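Local coordinates for TRAP dicarboxylate transporter, DctP subunit (Ochrobactrum anthropi, PDB 4P47), which probably captures a small organic acid, likely a dicarboxylate or related solute, in the periplasm and delivers it to a TRAP membrane transporter, at residues L110-N115 against E299-L304; P180-N185 against K309-K314. All coordinates share one frame; numbering follows the deposited sequence.

Contact 1 (L110-N115 against E299-L304)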
loop_
_atom_site.group_PDB
_atom_site.type_symbol
_atom_site.label_atom_id
_atom_site.label_comp_id
_atom_site.label_asym_id
_atom_site.label_seq_id
_atom_site.Cartn_x
_atom_site.Cartn_y
_atom_site.Cartn_z
ATOM N N LEU A 110 8.381 1.833 5.574
ATOM C CA LEU A 110 9.844 1.783 5.506
ATOM C C LEU A 110 10.292 1.267 4.144
ATOM O O LEU A 110 9.611 0.474 3.513
ATOM C CB LEU A 110 10.409 0.906 6.647
ATOM C CG LEU A 110 10.176 1.443 8.065
ATOM C CD1 LEU A 110 10.565 0.391 9.100
ATOM C CD2 LEU A 110 10.921 2.752 8.334
ATOM N N PRO A 111 11.446 1.742 3.685
ATOM C CA PRO A 111 11.848 1.391 2.313
ATOM C C PRO A 111 12.429 0.007 2.046
ATOM O O PRO A 111 13.092 -0.621 2.890
ATOM C CB PRO A 111 12.871 2.476 1.945
ATOM C CG PRO A 111 13.312 3.074 3.226
ATOM C CD PRO A 111 12.244 2.824 4.275
ATOM N N PHE A 112 12.185 -0.445 0.820
ATOM C CA PHE A 112 12.770 -1.664 0.275
ATOM C C PHE A 112 12.509 -2.916 1.121
ATOM O O PHE A 112 13.340 -3.831 1.173
ATOM C CB PHE A 112 14.284 -1.484 0.040
ATOM C CG PHE A 112 14.627 -0.316 -0.846
ATOM C CD1 PHE A 112 14.337 -0.338 -2.206
ATOM C CD2 PHE A 112 15.237 0.815 -0.329
ATOM C CE1 PHE A 112 14.655 0.731 -3.013
ATOM C CE2 PHE A 112 15.563 1.884 -1.149
ATOM C CZ PHE A 112 15.259 1.840 -2.500
ATOM N N LEU A 113 11.340 -3.000 1.750
ATOM C CA LEU A 113 11.001 -4.187 2.552
ATOM C C LEU A 113 10.848 -5.431 1.676
ATOM O O LEU A 113 11.414 -6.479 1.986
ATOM C CB LEU A 113 9.692 -3.982 3.333
ATOM C CG LEU A 113 9.677 -2.789 4.295
ATOM C CD1 LEU A 113 8.347 -2.709 5.034
ATOM C CD2 LEU A 113 10.822 -2.835 5.308
ATOM N N PHE A 114 10.063 -5.327 0.599
ATOM C CA PHE A 114 9.676 -6.489 -0.185
ATOM C C PHE A 114 10.067 -6.342 -1.639
ATOM O O PHE A 114 10.008 -5.233 -2.193
ATOM C CB PHE A 114 8.154 -6.701 -0.113
ATOM C CG PHE A 114 7.582 -6.560 1.255
ATOM C CD1 PHE A 114 8.005 -7.381 2.288
ATOM C CD2 PHE A 114 6.577 -5.636 1.510
ATOM C CE1 PHE A 114 7.476 -7.248 3.550
ATOM C CE2 PHE A 114 6.036 -5.508 2.767
ATOM C CZ PHE A 114 6.489 -6.323 3.797
ATOM N N ASN A 115 10.414 -7.461 -2.271
ATOM C CA ASN A 115 10.752 -7.463 -3.689
ATOM C C ASN A 115 9.626 -8.026 -4.568
ATOM O O ASN A 115 9.682 -7.943 -5.794
ATOM C CB ASN A 115 12.069 -8.226 -3.913
ATOM C CG ASN A 115 13.263 -7.575 -3.189
ATOM O OD1 ASN A 115 13.088 -6.776 -2.263
ATOM N ND2 ASN A 115 14.479 -7.923 -3.613
ATOM N N GLU A 299 20.606 -7.465 -5.749
ATOM C CA GLU A 299 21.844 -6.941 -5.188
ATOM C C GLU A 299 21.891 -5.417 -5.337
ATOM O O GLU A 299 22.396 -4.717 -4.467
ATOM C CB GLU A 299 23.066 -7.647 -5.821
ATOM C CG GLU A 299 23.197 -9.140 -5.439
ATOM C CD GLU A 299 22.296 -10.067 -6.260
ATOM O OE1 GLU A 299 21.675 -9.612 -7.240
ATOM O OE2 GLU A 299 22.209 -11.279 -5.948
ATOM N N GLU A 300 21.320 -4.885 -6.405
ATOM C CA GLU A 300 21.227 -3.448 -6.523
ATOM C C GLU A 300 20.209 -2.875 -5.509
ATOM O O GLU A 300 20.439 -1.825 -4.918
ATOM C CB GLU A 300 20.861 -3.055 -7.940
ATOM C CG GLU A 300 20.707 -1.580 -8.096
ATOM C CD GLU A 300 21.939 -0.775 -7.694
ATOM O OE1 GLU A 300 23.078 -1.198 -7.995
ATOM O OE2 GLU A 300 21.758 0.312 -7.106
ATOM N N THR A 301 19.095 -3.571 -5.304
ATOM C CA THR A 301 18.152 -3.195 -4.260
ATOM C C THR A 301 18.858 -3.164 -2.914
ATOM O O THR A 301 18.676 -2.222 -2.139
ATOM C CB THR A 301 16.969 -4.162 -4.224
ATOM O OG1 THR A 301 16.236 -4.015 -5.445
ATOM C CG2 THR A 301 16.069 -3.860 -3.023
ATOM N N THR A 302 19.669 -4.176 -2.634
ATOM C CA THR A 302 20.382 -4.214 -1.372
ATOM C C THR A 302 21.322 -3.023 -1.250
ATOM O O THR A 302 21.474 -2.440 -0.191
ATOM C CB THR A 302 21.134 -5.540 -1.237
ATOM O OG1 THR A 302 20.181 -6.589 -1.070
ATOM C CG2 THR A 302 22.113 -5.545 -0.044
ATOM N N ARG A 303 21.983 -2.668 -2.340
ATOM C CA ARG A 303 22.883 -1.516 -2.349
ATOM C C ARG A 303 22.130 -0.221 -1.981
ATOM O O ARG A 303 22.632 0.617 -1.220
ATOM C CB ARG A 303 23.556 -1.406 -3.731
ATOM C CG ARG A 303 24.786 -0.524 -3.829
ATOM C CD ARG A 303 25.498 -0.695 -5.207
ATOM N NE ARG A 303 26.245 -1.949 -5.282
ATOM C CZ ARG A 303 27.511 -2.096 -4.890
ATOM N NH1 ARG A 303 28.107 -3.277 -4.977
ATOM N NH2 ARG A 303 28.178 -1.063 -4.416
ATOM N N LEU A 304 20.907 -0.067 -2.495
ATOM C CA LEU A 304 20.074 1.106 -2.190
ATOM C C LEU A 304 19.598 1.067 -0.744
ATOM O O LEU A 304 19.715 2.060 -0.003
ATOM C CB LEU A 304 18.860 1.180 -3.124
ATOM C CG LEU A 304 19.223 1.498 -4.565
ATOM C CD1 LEU A 304 18.019 1.294 -5.458
ATOM C CD2 LEU A 304 19.757 2.911 -4.712
HETATM O O HOH W 1 17.341 -7.245 -1.973
#

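Contact 2 (P180-N185 against K309-K314)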
loop_
_atom_site.group_PDB
_atom_site.type_symbol
_atom_site.label_atom_id
_atom_site.label_comp_id
_atom_site.label_asym_id
_atom_site.label_seq_id
_atom_site.Cartn_x
_atom_site.Cartn_y
_atom_site.Cartn_z
ATOM N N PRO A 180 9.085 9.124 3.364
ATOM C CA PRO A 180 9.495 9.310 1.967
ATOM C C PRO A 180 10.395 10.527 1.776
ATOM O O PRO A 180 11.265 10.497 0.916
ATOM C CB PRO A 180 8.160 9.472 1.223
ATOM C CG PRO A 180 7.154 9.817 2.261
ATOM C CD PRO A 180 7.614 9.111 3.514
ATOM N N VAL A 181 10.211 11.577 2.559
ATOM C CA VAL A 181 11.089 12.733 2.426
ATOM C C VAL A 181 12.513 12.356 2.852
ATOM O O VAL A 181 13.482 12.708 2.173
ATOM C CB VAL A 181 10.558 13.909 3.266
ATOM C CG1 VAL A 181 11.570 15.029 3.325
ATOM C CG2 VAL A 181 9.257 14.430 2.699
ATOM N N ALA A 182 12.647 11.623 3.955
ATOM C CA ALA A 182 13.963 11.157 4.384
ATOM C C ALA A 182 14.587 10.253 3.318
ATOM O O ALA A 182 15.762 10.387 2.976
ATOM C CB ALA A 182 13.868 10.411 5.727
ATOM N N LEU A 183 13.787 9.341 2.785
ATOM C CA LEU A 183 14.246 8.372 1.785
ATOM C C LEU A 183 14.810 9.065 0.555
ATOM O O LEU A 183 15.924 8.787 0.119
ATOM C CB LEU A 183 13.078 7.466 1.374
ATOM C CG LEU A 183 13.293 6.606 0.129
ATOM C CD1 LEU A 183 14.460 5.635 0.312
ATOM C CD2 LEU A 183 12.014 5.884 -0.202
ATOM N N PHE A 184 14.043 9.981 -0.017
ATOM C CA PHE A 184 14.482 10.564 -1.276
ATOM C C PHE A 184 15.654 11.520 -1.083
ATOM O O PHE A 184 16.551 11.580 -1.925
ATOM C CB PHE A 184 13.280 11.125 -2.051
ATOM C CG PHE A 184 12.581 10.045 -2.848
ATOM C CD1 PHE A 184 13.027 9.715 -4.115
ATOM C CD2 PHE A 184 11.570 9.294 -2.284
ATOM C CE1 PHE A 184 12.433 8.669 -4.819
ATOM C CE2 PHE A 184 10.980 8.252 -2.967
ATOM C CZ PHE A 184 11.407 7.944 -4.222
ATOM N N ASN A 185 15.702 12.210 0.052
ATOM C CA ASN A 185 16.908 13.000 0.368
ATOM C C ASN A 185 18.121 12.094 0.531
ATOM O O ASN A 185 19.198 12.424 0.058
ATOM C CB ASN A 185 16.721 13.866 1.610
ATOM C CG ASN A 185 16.009 15.142 1.323
ATOM O OD1 ASN A 185 16.576 16.078 0.776
ATOM N ND2 ASN A 185 14.755 15.206 1.689
ATOM N N LYS A 309 19.911 3.060 4.909
ATOM C CA LYS A 309 19.667 2.547 6.245
ATOM C C LYS A 309 20.050 3.509 7.378
ATOM O O LYS A 309 19.288 3.655 8.331
ATOM C CB LYS A 309 20.408 1.227 6.449
ATOM C CG LYS A 309 20.139 0.636 7.826
ATOM C CD LYS A 309 20.774 -0.730 8.011
ATOM C CE LYS A 309 20.302 -1.390 9.309
ATOM N NZ LYS A 309 20.695 -0.602 10.518
ATOM N N PRO A 310 21.238 4.133 7.315
ATOM C CA PRO A 310 21.575 4.997 8.461
ATOM C C PRO A 310 20.602 6.170 8.655
ATOM O O PRO A 310 20.437 6.654 9.778
ATOM C CB PRO A 310 22.983 5.510 8.130
ATOM C CG PRO A 310 23.540 4.512 7.141
ATOM C CD PRO A 310 22.340 4.037 6.344
ATOM N N ILE A 311 19.964 6.610 7.577
ATOM C CA ILE A 311 18.958 7.659 7.652
ATOM C C ILE A 311 17.655 7.071 8.199
ATOM O O ILE A 311 17.063 7.608 9.130
ATOM C CB ILE A 311 18.724 8.307 6.264
ATOM C CG1 ILE A 311 19.918 9.179 5.863
ATOM C CG2 ILE A 311 17.475 9.171 6.269
ATOM C CD1 ILE A 311 21.097 8.411 5.282
ATOM N N ILE A 312 17.229 5.955 7.620
ATOM C CA ILE A 312 15.966 5.314 7.968
ATOM C C ILE A 312 15.951 4.811 9.408
ATOM O O ILE A 312 14.902 4.755 10.021
ATOM C CB ILE A 312 15.657 4.162 6.965
ATOM C CG1 ILE A 312 15.545 4.718 5.540
ATOM C CG2 ILE A 312 14.399 3.403 7.379
ATOM C CD1 ILE A 312 14.546 5.850 5.380
ATOM N N ASP A 313 17.130 4.504 9.968
ATOM C CA ASP A 313 17.215 4.042 11.349
ATOM C C ASP A 313 16.652 5.068 12.341
ATOM O O ASP A 313 16.314 4.721 13.469
ATOM C CB ASP A 313 18.673 3.717 11.736
ATOM C CG ASP A 313 19.139 2.352 11.227
ATOM O OD1 ASP A 313 18.314 1.468 10.902
ATOM O OD2 ASP A 313 20.376 2.182 11.152
ATOM N N LYS A 314 16.536 6.327 11.932
ATOM C CA LYS A 314 16.034 7.380 12.813
ATOM C C LYS A 314 14.573 7.188 13.210
ATOM O O LYS A 314 14.129 7.740 14.211
ATOM C CB LYS A 314 16.181 8.752 12.140
ATOM C CG LYS A 314 15.112 9.076 11.058
ATOM C CD LYS A 314 15.231 10.499 10.527
ATOM C CE LYS A 314 16.572 10.733 9.823
ATOM N NZ LYS A 314 16.717 12.127 9.281
#

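Contact 1 (L110-N115 against E299-L304)
The Phe112 ring lies against the helical residues Thr301 and Leu304 and supplies the largest share of the 206 Å² buried between 110-115 and 299-304. Its far end meets Leu304: CZ of Phe112 stands 3.7 Å from CB of Leu304, and the neighbouring Phe112 CE2 is 3.9 Å from that same CB. Leu304 CD1 adds a second, looser touch on Phe112 CZ at 4.1 Å. Nearer the root of the ring, Phe112 CD1 meets the Thr301 methyl CG2 at 4.0 Å, so the two residues, one helical turn apart, take up successive parts of one ring. Both approach it obliquely. The methyl faces the loop because Thr301 CG2 is anti to the backbone N, while OG1 (chi1 -66°) sits beside that N and makes a weak hydrogen bond back to Thr297 O. Replacing Phe112 by an alanine would probably open a gap beside Leu304 CB and leave the Thr301 methyl without its aromatic partner.

Asn115 also approaches the Thr301 methyl, its OD1 4.2 Å from Thr301 CG2, a van der Waals approach. No direct hydrogen bond joins the segments. A water links them instead: it accepts a weak bond from Asn115 ND2 (3.4 Å) and is hydrogen-bonded to Thr302 OG1 (3.1 Å). Arg305, next along the helix, adds a direct hydrogen bond from its NH2 to Phe112 O. In this protein of the DctP (solute-binding protein 7) family, a member of the PBP clan, the loop between strand 90-94 and helix 117-125 thus docks by apolar side chains on helix 298-312.

Contact 2 (P180-N185 against K309-K314)
This is a small, partly buried helix-to-helix contact between helix 178-186 and the C-terminal part of helix 298-312; the centre of the contact lies about 19 Å from the centre of the chain. It buries 147 Å² over the two segments, and no hydrogen bond crosses it. The paired backbones come within 6.9 Å, measured from Ala182 CA to Ile311 CA, consistent with the small side chain of Ala182. Ala182 CB points at the partner helix and meets the branch methyl CG2 of Ile311 at 3.9 Å. With Ile311 CG1 placed beside the backbone N (chi1 -72°), CG2 is the branch that reaches Ala182, where it also lies 3.9 Å from Ala182 O. A second, looser touch follows one residue on, where the end of Ile312, atom CD1, comes to 4.4 Å from Leu183 CA.

Such apolar packing of a short helix on a long one lies, in this solute-binding protein, within the family 7 range, of the PBP clan. Phe315, just past the second segment, also touches Ala182, while Phe184 turns to another neighbour and meets the ring of His235 edge-to-face.

Asn185 and Lys309 bond within their own segments. Asn185 ND2 donates to Val181 O at 2.8 Å, from above the carbonyl plane, and the backbone N of Asn185 reaches that oxygen from the opposite face, so two donors grip one acceptor. In 309-314, Asp313 OD2 receives Lys309 NZ on its syn lone pair, at 2.9 Å, a salt bridge that links residues four apart.

In the fold
Contacts 1 and 2 have centres 13 Å apart, on the same side of the chain's centre, and both draw their second segment from helix 298-312: contact 1 from its N-terminal part, contact 2 from its C-terminal part. Along the chain the order is 110-115, 180-185, 299-304, 309-314, so the segments alternate and the two connections cross. They also touch directly. Pro111 CG lies 3.6 Å from Ile312 CG1, and Pro111 CB lies 3.9 Å from Leu183 CD1, which joins the loop to both helices of contact 2. One helix therefore gathers a loop and a short helix from distant parts of the sequence into a continuous apolar patch.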